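Local coordinates for fatty acid-binding protein homolog (Ascaris suum, PDB 6I8X) that binds fatty acids inside a beta-barrel and may sequester potentially toxic fatty acids and their peroxidation products or help maintain the lipid layer of the eggshell, at residues Phe13-Leu19 against Val47-Asn53; Lys58-Met64 against Lys76-Glu82; Tyr28-Arg32 against Asp118-Tyr122. All blocks are in the same frame, centred on the assembly; numbering follows the deposited sequence.

All three contacts are partly buried. Interactions 1 and 2 share one run of barrel wall: strand 47-53 lies between strands 15-23 and 62-68, and the salt bridge from R52 to D63 ties the two together. Interaction 1 is regular antiparallel pairing, one face turned to the fatty acid and the other toward solvent. Interaction 2, at the open end of the hairpin 62-68/72-78, is less regular, with a beta bulge, an aromatic inside and a charged outside. Across the chain's centre, interaction 3 has no backbone pairing; helix 25-31 and the residue after it meet strand 119-127 through a buried Y28-E120 pair beside more open charges, and much less surface is buried.

Interaction 1 (Phe13-Leu19 against Val47-Asn53); sequences FLGTFKL and VTKKFRN. With VCA (vaccenic acid), chain C; TAM (tris(hydroxyethyl)aminomethane), chain K; EDO (1,2-ethanediol), chain G.
F17 and K49 face each other as a hydrogen-bonded antiparallel pair, each giving its N-H to the other's carbonyl. G15 and F51 repeat the pattern, and L19 N adds a bond of 2.8 Å to V47 O, so five nearly straight bonds hold strands whose directions differ by 163°. Between these rungs sit the non-hydrogen-bonded pairs T16-K50 and K18-T48, with side chains on the outer face. There the methyl groups T16 CG2 and T48 CG2 touch diagonally at 3.7 Å, while the extended K50 chain runs alongside T16, pointing the same way.

On the inner face, K49 can be followed from root to tip. Its CB lies 4.0 Å from F17 O. The chain then runs straight through CG and CD, away from strand 15-23, and bends only at its last torsion (chi4 -81°). CE passes 3.7 Å from O1 of vaccenic acid, and NZ donates a hydrogen bond of 3.1 Å to its O2. N66 and Y124 also bond NZ, so the ammonium group is held by the protein as well as by the ligand carboxylate. V47 CG1 approaches the same carboxylate, 3.6 Å from O1.

Farther along this face, F17 and F51 meet only loosely, CD2 to CD1 at 4.4 Å, whereas F13 O presses closer on F51 CB. At this same end, the backbone of G15 (phi 125°) calls for glycine, since a CB would jam against the preceding carbonyl oxygen; O5 of tris(hydroxyethyl)aminomethane, 3.4 Å from G15 CA, lies close to where one would be. The alternation of a polar outer face with an inner face that reaches the lipid is characteristic of the antiparallel barrel of fatty acid-binding proteins, here pairing its first two strands beside the ligand head group.

Interaction 2 (Lys58-Met64 against Lys76-Glu82); sequences KPDRYDM and KDWALGE
Y62 and W78 form the dense part of this contact. Their backbones pair in both directions, with Y62 N to W78 O at 2.7 Å, and D77 joins W78 opposite Y62 to make a G1 beta bulge, D77 having the positive phi (60°) that this bulge requires. Y62 CB rests over the six-membered ring of W78 in a CH-pi contact, 3.6 Å from the centroid, while the two rings meet obliquely with planes 40° apart. M64 CB adds a lighter touch on CZ2 of the indole.

Beside this part lies the buried carboxylate of D63. Its OD1 accepts D77 N at 3.0 Å, nearly along its own C-O bond, and a water joins OD1 to D77 OD2; its OD2 accepts from A55 N.

The outer side is polar and more open. R61 grips E82 end-on: NH1 reaches OE2 at 2.9 Å and NH2 reaches OE1 at 2.8 Å. NH1 also donates to D77 O (3.0 Å), which helps fix the guanidinium, and A79 CB lies over one of its faces. The exposed K58 approaches D77 without a salt bridge, NZ staying 4.4 Å from OD1, an oxygen that S56 binds.

The contact closes the open end of the hairpin of strands 62-68 and 72-78. Strand 47-53 flanks it through the salt bridge of D63 with R52, and F98 of strand 93-100 stacks on W78.

Interaction 3 (Tyr28-Arg32 against Asp118-Tyr122); sequences YLKAR and DVETY. With EDO (1,2-ethanediol), chain H.
The hydroxyl of Y28 donates a short hydrogen bond of 2.6 Å from OH to E120 OE2. The two side chains come from opposite directions, one from helix 25-31 and the other from strand 119-127, and together bridge backbones that are far apart. With CG opposite the backbone N (chi1 165°), the tyrosine ring projects from the helix straight at the strand, and its edge, not its face, is presented to OE2. E120 reaches out to meet it fully extended, and its OE2 is approached on the syn side, with the hydroxyl tilted somewhat out of the carboxylate plane. Y28 OH also lies in the plane of the Y122 ring, 3.9 Å from CE1.

R32, one turn later, takes a bent course. The kink at chi2 (72°) brings its chain across to the strand, and the last torsion, near a right angle, turns the guanidinium plane so that its NE/NH2 edge meets both acids. NE donates to E120 OE1 at 2.8 Å, coming from well above the carboxylate plane; the guanidinium and carboxylate planes are 66° apart. NH2 makes a weak second bond of 3.3 Å to E120 OE1, and a shorter, straighter one of 2.8 Å to D118 OD1, entering on that oxygen's syn side. W137 of strand 130-137 packs against R32 in a cation-pi contact, while K112 shares the charge of D118 through OD2.

E120 is buried, yet both of its oxygens are satisfied. Such surroundings probably favour the ionised carboxylate. Y28 on the helix and R32 just after it thus join the helical cap to strand 119-127 by directed polar bonds rather than by apolar burial: E120 is gripped through OE2 by a neutral hydroxyl and through OE1 by a cationic guanidinium that also holds D118.

Interaction 1 (Phe13-Leu19 against Val47-Asn53)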
loop_
_atom_site.group_PDB
_atom_site.type_symbol
_atom_site.label_atom_id
_atom_site.label_comp_id
_atom_site.label_asym_id
_atom_site.label_seq_id
_atom_site.Cartn_x
_atom_site.Cartn_y
_atom_site.Cartn_z
ATOM N N PHE A 13 -2.662 -7.623 -9.591
ATOM C CA PHE A 13 -2.171 -6.478 -8.837
ATOM C C PHE A 13 -1.394 -5.465 -9.663
ATOM O O PHE A 13 -1.038 -4.420 -9.140
ATOM C CB PHE A 13 -1.340 -6.971 -7.642
ATOM C CG PHE A 13 -2.153 -7.795 -6.676
ATOM C CD1 PHE A 13 -3.143 -7.201 -5.887
ATOM C CD2 PHE A 13 -1.950 -9.166 -6.565
ATOM C CE1 PHE A 13 -3.925 -7.968 -5.019
ATOM C CE2 PHE A 13 -2.719 -9.933 -5.678
ATOM C CZ PHE A 13 -3.701 -9.329 -4.913
ATOM N N LEU A 14 -1.157 -5.746 -10.937
ATOM C CA LEU A 14 -0.446 -4.834 -11.821
ATOM C C LEU A 14 -1.379 -3.818 -12.441
ATOM O O LEU A 14 -2.506 -4.154 -12.826
ATOM C CB LEU A 14 0.322 -5.584 -12.931
ATOM C CG LEU A 14 1.538 -6.417 -12.485
ATOM C CD1 LEU A 14 2.207 -7.084 -13.695
ATOM C CD2 LEU A 14 2.565 -5.567 -11.724
ATOM N N GLY A 15 -0.884 -2.592 -12.556
ATOM C CA GLY A 15 -1.623 -1.513 -13.187
ATOM C C GLY A 15 -1.807 -0.277 -12.338
ATOM O O GLY A 15 -1.120 -0.090 -11.338
ATOM N N THR A 16 -2.753 0.551 -12.759
ATOM C CA THR A 16 -3.167 1.825 -12.165
ATOM C C THR A 16 -4.544 1.652 -11.529
ATOM O O THR A 16 -5.470 1.163 -12.172
ATOM C CB THR A 16 -3.186 2.936 -13.230
ATOM O OG1 THR A 16 -1.888 3.016 -13.815
ATOM C CG2 THR A 16 -3.573 4.304 -12.640
ATOM N N PHE A 17 -4.678 2.123 -10.298
ATOM C CA PHE A 17 -5.915 2.008 -9.530
ATOM C C PHE A 17 -6.235 3.346 -8.873
ATOM O O PHE A 17 -5.420 3.904 -8.144
ATOM C CB PHE A 17 -5.775 0.876 -8.482
ATOM C CG PHE A 17 -5.447 -0.499 -9.035
ATOM C CD1 PHE A 17 -6.462 -1.399 -9.355
ATOM C CD2 PHE A 17 -4.124 -0.926 -9.154
ATOM C CE1 PHE A 17 -6.161 -2.698 -9.775
ATOM C CE2 PHE A 17 -3.827 -2.217 -9.610
ATOM C CZ PHE A 17 -4.846 -3.086 -9.924
ATOM N N LYS A 18 -7.408 3.870 -9.156
ATOM C CA LYS A 18 -7.837 5.166 -8.623
ATOM C C LYS A 18 -8.836 5.011 -7.462
ATOM O O LYS A 18 -9.886 4.396 -7.634
ATOM C CB LYS A 18 -8.424 6.050 -9.765
ATOM C CG LYS A 18 -8.884 7.437 -9.308
ATOM C CD LYS A 18 -9.674 8.192 -10.384
ATOM C CE LYS A 18 -11.166 7.866 -10.413
ATOM N NZ LYS A 18 -11.911 8.373 -9.210
ATOM N N LEU A 19 -8.538 5.646 -6.309
ATOM C CA LEU A 19 -9.436 5.681 -5.142
ATOM C C LEU A 19 -10.804 6.296 -5.524
ATOM O O LEU A 19 -10.883 7.445 -5.985
ATOM C CB LEU A 19 -8.790 6.455 -3.979
ATOM C CG LEU A 19 -9.699 6.693 -2.741
ATOM C CD1 LEU A 19 -9.983 5.365 -1.969
ATOM C CD2 LEU A 19 -9.103 7.734 -1.843
ATOM N N VAL A 47 -6.279 9.668 -4.482
ATOM C CA VAL A 47 -5.184 8.686 -4.451
ATOM C C VAL A 47 -5.219 7.817 -5.725
ATOM O O VAL A 47 -6.272 7.329 -6.153
ATOM C CB VAL A 47 -5.156 7.801 -3.150
ATOM C CG1 VAL A 47 -3.993 6.808 -3.156
ATOM C CG2 VAL A 47 -5.131 8.646 -1.869
ATOM N N THR A 48 -4.058 7.671 -6.335
ATOM C CA THR A 48 -3.835 6.822 -7.482
ATOM C C THR A 48 -2.659 5.913 -7.124
ATOM O O THR A 48 -1.572 6.402 -6.799
ATOM C CB THR A 48 -3.562 7.636 -8.763
ATOM O OG1 THR A 48 -4.756 8.317 -9.144
ATOM C CG2 THR A 48 -3.131 6.732 -9.902
ATOM N N LYS A 49 -2.886 4.606 -7.185
ATOM C CA LYS A 49 -1.855 3.614 -6.901
ATOM C C LYS A 49 -1.387 3.001 -8.195
ATOM O O LYS A 49 -2.181 2.766 -9.084
ATOM C CB LYS A 49 -2.372 2.533 -5.930
ATOM C CG LYS A 49 -2.463 3.038 -4.495
ATOM C CD LYS A 49 -2.896 1.936 -3.533
ATOM C CE LYS A 49 -3.129 2.468 -2.146
ATOM N NZ LYS A 49 -1.888 2.635 -1.388
ATOM N N LYS A 50 -0.089 2.797 -8.327
ATOM C CA LYS A 50 0.487 2.202 -9.535
ATOM C C LYS A 50 1.414 1.114 -9.126
ATOM O O LYS A 50 2.236 1.320 -8.250
ATOM C CB LYS A 50 1.225 3.230 -10.408
ATOM C CG LYS A 50 0.331 4.267 -11.033
ATOM C CD LYS A 50 1.131 5.184 -11.993
ATOM C CE LYS A 50 0.234 6.131 -12.731
ATOM N NZ LYS A 50 1.003 7.193 -13.439
ATOM N N PHE A 51 1.237 -0.056 -9.710
ATOM C CA PHE A 51 2.086 -1.231 -9.506
ATOM C C PHE A 51 2.538 -1.672 -10.889
ATOM O O PHE A 51 1.715 -1.818 -11.795
ATOM C CB PHE A 51 1.296 -2.377 -8.850
ATOM C CG PHE A 51 0.928 -2.176 -7.400
ATOM C CD1 PHE A 51 -0.255 -1.525 -7.047
ATOM C CD2 PHE A 51 1.731 -2.690 -6.383
ATOM C CE1 PHE A 51 -0.621 -1.376 -5.698
ATOM C CE2 PHE A 51 1.369 -2.532 -5.033
ATOM C CZ PHE A 51 0.183 -1.900 -4.701
ATOM N N ARG A 52 3.845 -1.834 -11.072
ATOM C CA ARG A 52 4.380 -2.315 -12.339
ATOM C C ARG A 52 5.614 -3.195 -12.126
ATOM O O ARG A 52 6.217 -3.150 -11.050
ATOM C CB ARG A 52 4.690 -1.139 -13.285
ATOM C CG ARG A 52 5.838 -0.239 -12.833
ATOM C CD ARG A 52 6.216 0.736 -13.919
ATOM N NE ARG A 52 7.300 1.626 -13.499
ATOM C CZ ARG A 52 7.123 2.814 -12.923
ATOM N NH1 ARG A 52 5.897 3.268 -12.675
ATOM N NH2 ARG A 52 8.173 3.552 -12.579
ATOM N N ASN A 53 6.023 -3.940 -13.185
ATOM C CA ASN A 53 7.275 -4.695 -13.226
ATOM C C ASN A 53 8.337 -3.594 -13.212
ATOM O O ASN A 53 8.108 -2.540 -13.803
ATOM C CB ASN A 53 7.390 -5.496 -14.531
ATOM C CG ASN A 53 6.418 -6.639 -14.635
ATOM O OD1 ASN A 53 6.566 -7.643 -13.971
ATOM N ND2 ASN A 53 5.385 -6.503 -15.449
HETATM O O2 VCA C . -2.184 4.457 1.108
HETATM C C1 VCA C . -3.168 5.320 0.991
HETATM O O1 VCA C . -3.972 5.284 0.091
HETATM C C2 VCA C . -3.219 6.355 2.080
HETATM C C3 VCA C . -3.625 7.755 1.630
HETATM C C4 VCA C . -3.301 8.814 2.671
HETATM C C5 VCA C . -3.807 10.207 2.357
HETATM C C6 VCA C . -2.837 11.046 1.549
HETATM C C7 VCA C . -3.444 12.354 1.081
HETATM C C8 VCA C . -3.481 13.500 2.081
HETATM C C9 VCA C . -2.191 14.290 2.176
HETATM C C10 VCA C . -2.223 15.349 3.283
HETATM C C11 VCA C . -0.878 15.637 3.880
HETATM C C12 VCA C . -0.183 14.820 4.652
HETATM C C13 VCA C . -0.594 13.440 5.078
HETATM C C14 VCA C . 0.295 12.843 6.169
HETATM C C15 VCA C . -0.205 11.517 6.723
HETATM C C16 VCA C . -0.359 10.396 5.703
HETATM C C17 VCA C . -0.781 9.074 6.317
HETATM C C18 VCA C . -0.607 7.902 5.389
HETATM C C TAM K . -1.032 -3.683 -17.337
HETATM C C1 TAM K . 0.164 -2.776 -16.817
HETATM C C2 TAM K . -2.345 -3.170 -16.583
HETATM C C3 TAM K . -1.300 -3.765 -18.917
HETATM C C4 TAM K . 1.474 -3.488 -16.554
HETATM C C5 TAM K . -2.697 -1.729 -16.890
HETATM C C6 TAM K . -0.210 -3.196 -19.791
HETATM N N TAM K . -0.610 -5.016 -16.867
HETATM O O4 TAM K . 2.436 -2.567 -16.095
HETATM O O5 TAM K . -3.634 -1.125 -15.945
HETATM O O6 TAM K . -0.523 -3.414 -21.147
HETATM C C1 EDO G . -3.441 10.360 -11.792
HETATM O O1 EDO G . -3.464 11.043 -10.546
HETATM C C2 EDO G . -4.830 10.271 -12.466
HETATM O O2 EDO G . -5.369 8.944 -12.385
HETATM O O HOH W 1 -9.027 9.434 -6.165
#

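Interaction 2 (Lys58-Met64 against Lys76-Glu82)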
loop_
_atom_site.group_PDB
_atom_site.type_symbol
_atom_site.label_atom_id
_atom_site.label_comp_id
_atom_site.label_asym_id
_atom_site.label_seq_id
_atom_site.Cartn_x
_atom_site.Cartn_y
_atom_site.Cartn_z
ATOM N N LYS A 58 14.704 -5.831 -14.130
ATOM C CA LYS A 58 15.091 -6.948 -13.252
ATOM C C LYS A 58 13.869 -7.863 -13.003
ATOM O O LYS A 58 12.837 -7.372 -12.534
ATOM C CB LYS A 58 15.682 -6.438 -11.919
ATOM C CG LYS A 58 16.905 -5.532 -12.084
ATOM C CD LYS A 58 17.318 -4.895 -10.773
ATOM C CE LYS A 58 18.595 -4.101 -10.909
ATOM N NZ LYS A 58 19.006 -3.487 -9.619
ATOM N N PRO A 59 13.935 -9.169 -13.379
ATOM C CA PRO A 59 12.779 -10.065 -13.147
ATOM C C PRO A 59 12.406 -10.210 -11.663
ATOM O O PRO A 59 13.295 -10.217 -10.805
ATOM C CB PRO A 59 13.241 -11.404 -13.742
ATOM C CG PRO A 59 14.730 -11.337 -13.705
ATOM C CD PRO A 59 15.080 -9.908 -13.959
ATOM N N ASP A 60 11.078 -10.324 -11.376
ATOM C CA ASP A 60 10.483 -10.440 -10.025
ATOM C C ASP A 60 10.816 -9.229 -9.114
ATOM O O ASP A 60 10.728 -9.312 -7.884
ATOM C CB ASP A 60 10.803 -11.787 -9.345
ATOM C CG ASP A 60 9.938 -12.940 -9.835
ATOM O OD1 ASP A 60 8.971 -12.681 -10.588
ATOM O OD2 ASP A 60 10.208 -14.103 -9.434
ATOM N N ARG A 61 11.162 -8.103 -9.746
ATOM C CA ARG A 61 11.337 -6.817 -9.087
ATOM C C ARG A 61 10.252 -5.879 -9.591
ATOM O O ARG A 61 9.837 -5.963 -10.763
ATOM C CB ARG A 61 12.752 -6.248 -9.208
ATOM C CG ARG A 61 13.699 -7.101 -8.399
ATOM C CD ARG A 61 14.739 -6.317 -7.661
ATOM N NE ARG A 61 15.528 -7.216 -6.827
ATOM C CZ ARG A 61 15.600 -7.148 -5.505
ATOM N NH1 ARG A 61 14.971 -6.181 -4.847
ATOM N NH2 ARG A 61 16.354 -8.007 -4.832
ATOM N N TYR A 62 9.728 -5.043 -8.674
ATOM C CA TYR A 62 8.598 -4.165 -8.953
ATOM C C TYR A 62 8.798 -2.732 -8.544
ATOM O O TYR A 62 9.667 -2.413 -7.732
ATOM C CB TYR A 62 7.352 -4.724 -8.231
ATOM C CG TYR A 62 7.062 -6.145 -8.642
ATOM C CD1 TYR A 62 6.335 -6.417 -9.799
ATOM C CD2 TYR A 62 7.639 -7.222 -7.959
ATOM C CE1 TYR A 62 6.168 -7.718 -10.255
ATOM C CE2 TYR A 62 7.490 -8.529 -8.417
ATOM C CZ TYR A 62 6.758 -8.769 -9.571
ATOM O OH TYR A 62 6.563 -10.040 -10.028
ATOM N N ASP A 63 7.936 -1.874 -9.081
ATOM C CA ASP A 63 7.838 -0.469 -8.717
ATOM C C ASP A 63 6.413 -0.208 -8.265
ATOM O O ASP A 63 5.464 -0.776 -8.815
ATOM C CB ASP A 63 8.161 0.468 -9.899
ATOM C CG ASP A 63 9.519 0.287 -10.517
ATOM O OD1 ASP A 63 10.457 -0.138 -9.790
ATOM O OD2 ASP A 63 9.657 0.570 -11.725
ATOM N N MET A 64 6.261 0.632 -7.274
ATOM C CA MET A 64 4.939 1.054 -6.841
ATOM C C MET A 64 4.979 2.538 -6.487
ATOM O O MET A 64 5.959 3.049 -5.945
ATOM C CB MET A 64 4.282 0.145 -5.765
ATOM C CG MET A 64 4.386 0.638 -4.334
ATOM S SD MET A 64 3.119 1.826 -3.759
ATOM C CE MET A 64 1.859 0.759 -3.238
ATOM N N LYS A 76 11.033 1.975 -5.836
ATOM C CA LYS A 76 11.628 1.344 -7.019
ATOM C C LYS A 76 12.471 0.122 -6.744
ATOM O O LYS A 76 13.275 0.115 -5.811
ATOM C CB LYS A 76 12.463 2.361 -7.821
ATOM C CG LYS A 76 11.760 3.697 -8.125
ATOM C CD LYS A 76 10.719 3.587 -9.241
ATOM C CE LYS A 76 10.388 4.934 -9.840
ATOM N NZ LYS A 76 11.555 5.535 -10.554
ATOM N N ASP A 77 12.320 -0.891 -7.615
ATOM C CA ASP A 77 13.058 -2.151 -7.638
ATOM C C ASP A 77 12.928 -2.999 -6.386
ATOM O O ASP A 77 13.926 -3.560 -5.926
ATOM C CB ASP A 77 14.551 -1.909 -7.968
ATOM C CG ASP A 77 14.804 -1.943 -9.442
ATOM O OD1 ASP A 77 14.609 -3.016 -10.045
ATOM O OD2 ASP A 77 15.145 -0.888 -10.003
ATOM N N TRP A 78 11.717 -3.134 -5.859
ATOM C CA TRP A 78 11.528 -3.981 -4.686
ATOM C C TRP A 78 11.130 -5.434 -5.063
ATOM O O TRP A 78 10.656 -5.687 -6.169
ATOM C CB TRP A 78 10.571 -3.360 -3.665
ATOM C CG TRP A 78 9.225 -3.003 -4.227
ATOM C CD1 TRP A 78 8.821 -1.773 -4.654
ATOM C CD2 TRP A 78 8.093 -3.878 -4.388
ATOM N NE1 TRP A 78 7.517 -1.825 -5.075
ATOM C CE2 TRP A 78 7.056 -3.113 -4.959
ATOM C CE3 TRP A 78 7.865 -5.244 -4.123
ATOM C CZ2 TRP A 78 5.810 -3.663 -5.290
ATOM C CZ3 TRP A 78 6.649 -5.803 -4.487
ATOM C CH2 TRP A 78 5.625 -5.012 -5.045
ATOM N N ALA A 79 11.360 -6.371 -4.150
ATOM C CA ALA A 79 11.003 -7.763 -4.347
ATOM C C ALA A 79 10.047 -8.183 -3.235
ATOM O O ALA A 79 10.109 -7.636 -2.125
ATOM C CB ALA A 79 12.262 -8.631 -4.313
ATOM N N LEU A 80 9.159 -9.146 -3.520
ATOM C CA LEU A 80 8.242 -9.686 -2.507
ATOM C C LEU A 80 9.047 -10.445 -1.414
ATOM O O LEU A 80 9.959 -11.227 -1.729
ATOM C CB LEU A 80 7.159 -10.569 -3.162
ATOM C CG LEU A 80 6.127 -9.818 -4.055
ATOM C CD1 LEU A 80 5.324 -10.786 -4.919
ATOM C CD2 LEU A 80 5.171 -8.962 -3.231
ATOM N N GLY A 81 8.776 -10.100 -0.151
ATOM C CA GLY A 81 9.446 -10.650 1.027
ATOM C C GLY A 81 10.768 -9.982 1.362
ATOM O O GLY A 81 11.436 -10.381 2.317
ATOM N N GLU A 82 11.179 -8.961 0.594
ATOM C CA GLU A 82 12.447 -8.268 0.853
ATOM C C GLU A 82 12.227 -6.833 1.366
ATOM O O GLU A 82 11.741 -5.955 0.645
ATOM C CB GLU A 82 13.334 -8.306 -0.397
ATOM C CG GLU A 82 14.710 -7.698 -0.195
ATOM C CD GLU A 82 15.386 -7.343 -1.498
ATOM O OE1 GLU A 82 16.041 -8.231 -2.083
ATOM O OE2 GLU A 82 15.245 -6.183 -1.944
HETATM O O HOH W 2 9.458 -10.813 -6.051
HETATM O O HOH W 3 12.843 0.011 -11.391
#

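Interaction 3 (Tyr28-Arg32 against Asp118-Tyr122)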
loop_
_atom_site.group_PDB
_atom_site.type_symbol
_atom_site.label_atom_id
_atom_site.label_comp_id
_atom_site.label_asym_id
_atom_site.label_seq_id
_atom_site.Cartn_x
_atom_site.Cartn_y
_atom_site.Cartn_z
ATOM N N TYR A 28 -11.263 4.656 11.706
ATOM C CA TYR A 28 -9.938 4.052 11.614
ATOM C C TYR A 28 -8.871 5.101 11.875
ATOM O O TYR A 28 -7.947 4.827 12.623
ATOM C CB TYR A 28 -9.699 3.389 10.234
ATOM C CG TYR A 28 -8.232 3.078 9.996
ATOM C CD1 TYR A 28 -7.642 1.933 10.534
ATOM C CD2 TYR A 28 -7.411 3.978 9.323
ATOM C CE1 TYR A 28 -6.288 1.658 10.336
ATOM C CE2 TYR A 28 -6.047 3.733 9.159
ATOM C CZ TYR A 28 -5.497 2.559 9.647
ATOM O OH TYR A 28 -4.169 2.305 9.448
ATOM N N LEU A 29 -8.970 6.275 11.215
ATOM C CA LEU A 29 -8.023 7.386 11.370
ATOM C C LEU A 29 -8.044 7.925 12.790
ATOM O O LEU A 29 -7.005 8.309 13.318
ATOM C CB LEU A 29 -8.267 8.507 10.337
ATOM C CG LEU A 29 -7.989 8.157 8.865
ATOM C CD1 LEU A 29 -8.471 9.270 7.961
ATOM C CD2 LEU A 29 -6.484 7.857 8.611
ATOM N N LYS A 30 -9.216 7.887 13.419
ATOM C CA LYS A 30 -9.431 8.274 14.810
ATOM C C LYS A 30 -8.707 7.289 15.752
ATOM O O LYS A 30 -7.993 7.734 16.652
ATOM C CB LYS A 30 -10.929 8.325 15.119
ATOM C CG LYS A 30 -11.295 9.531 15.931
ATOM C CD LYS A 30 -12.790 9.707 16.032
ATOM C CE LYS A 30 -13.085 10.476 17.273
ATOM N NZ LYS A 30 -14.537 10.692 17.455
ATOM N N ALA A 31 -8.837 5.962 15.503
ATOM C CA ALA A 31 -8.182 4.918 16.311
ATOM C C ALA A 31 -6.648 5.048 16.228
ATOM O O ALA A 31 -5.948 4.814 17.204
ATOM C CB ALA A 31 -8.641 3.529 15.864
ATOM N N ARG A 32 -6.163 5.503 15.082
ATOM C CA ARG A 32 -4.768 5.761 14.752
ATOM C C ARG A 32 -4.249 7.080 15.389
ATOM O O ARG A 32 -3.053 7.328 15.371
ATOM C CB ARG A 32 -4.629 5.778 13.213
ATOM C CG ARG A 32 -3.267 5.354 12.660
ATOM C CD ARG A 32 -3.017 3.873 12.794
ATOM N NE ARG A 32 -1.728 3.453 12.237
ATOM C CZ ARG A 32 -0.564 3.499 12.877
ATOM N NH1 ARG A 32 -0.486 4.016 14.096
ATOM N NH2 ARG A 32 0.536 3.058 12.292
ATOM N N ASP A 118 5.959 1.065 16.200
ATOM C CA ASP A 118 4.858 1.349 15.289
ATOM C C ASP A 118 4.956 0.459 14.016
ATOM O O ASP A 118 5.642 0.812 13.051
ATOM C CB ASP A 118 4.804 2.848 14.955
ATOM C CG ASP A 118 3.437 3.325 14.497
ATOM O OD1 ASP A 118 2.623 2.476 14.066
ATOM O OD2 ASP A 118 3.184 4.548 14.560
ATOM N N VAL A 119 4.291 -0.712 14.063
ATOM C CA VAL A 119 4.252 -1.729 13.005
ATOM C C VAL A 119 2.814 -1.871 12.520
ATOM O O VAL A 119 1.916 -2.128 13.326
ATOM C CB VAL A 119 4.815 -3.100 13.480
ATOM C CG1 VAL A 119 4.684 -4.172 12.393
ATOM C CG2 VAL A 119 6.266 -2.980 13.936
ATOM N N GLU A 120 2.601 -1.734 11.202
ATOM C CA GLU A 120 1.280 -1.869 10.611
ATOM C C GLU A 120 1.304 -2.531 9.230
ATOM O O GLU A 120 2.089 -2.133 8.365
ATOM C CB GLU A 120 0.554 -0.514 10.565
ATOM C CG GLU A 120 -0.803 -0.630 9.893
ATOM C CD GLU A 120 -1.805 0.470 10.135
ATOM O OE1 GLU A 120 -1.408 1.654 10.095
ATOM O OE2 GLU A 120 -3.006 0.147 10.272
ATOM N N THR A 121 0.397 -3.509 9.024
ATOM C CA THR A 121 0.215 -4.223 7.766
ATOM C C THR A 121 -1.086 -3.819 7.044
ATOM O O THR A 121 -2.164 -3.803 7.659
ATOM C CB THR A 121 0.318 -5.743 7.998
ATOM O OG1 THR A 121 1.561 -6.026 8.646
ATOM C CG2 THR A 121 0.230 -6.554 6.690
ATOM N N TYR A 122 -0.976 -3.525 5.731
ATOM C CA TYR A 122 -2.118 -3.232 4.840
ATOM C C TYR A 122 -2.287 -4.420 3.899
ATOM O O TYR A 122 -1.305 -4.980 3.427
ATOM C CB TYR A 122 -1.921 -1.950 4.017
ATOM C CG TYR A 122 -1.492 -0.761 4.838
ATOM C CD1 TYR A 122 -2.310 -0.248 5.839
ATOM C CD2 TYR A 122 -0.244 -0.178 4.653
ATOM C CE1 TYR A 122 -1.919 0.853 6.602
ATOM C CE2 TYR A 122 0.177 0.900 5.437
ATOM C CZ TYR A 122 -0.671 1.422 6.401
ATOM O OH TYR A 122 -0.277 2.505 7.150
HETATM C C1 EDO H . -5.559 -5.699 8.432
HETATM O O1 EDO H . -4.600 -6.096 7.462
HETATM C C2 EDO H . -6.999 -5.834 7.859
HETATM O O2 EDO H . -7.155 -7.117 7.283
#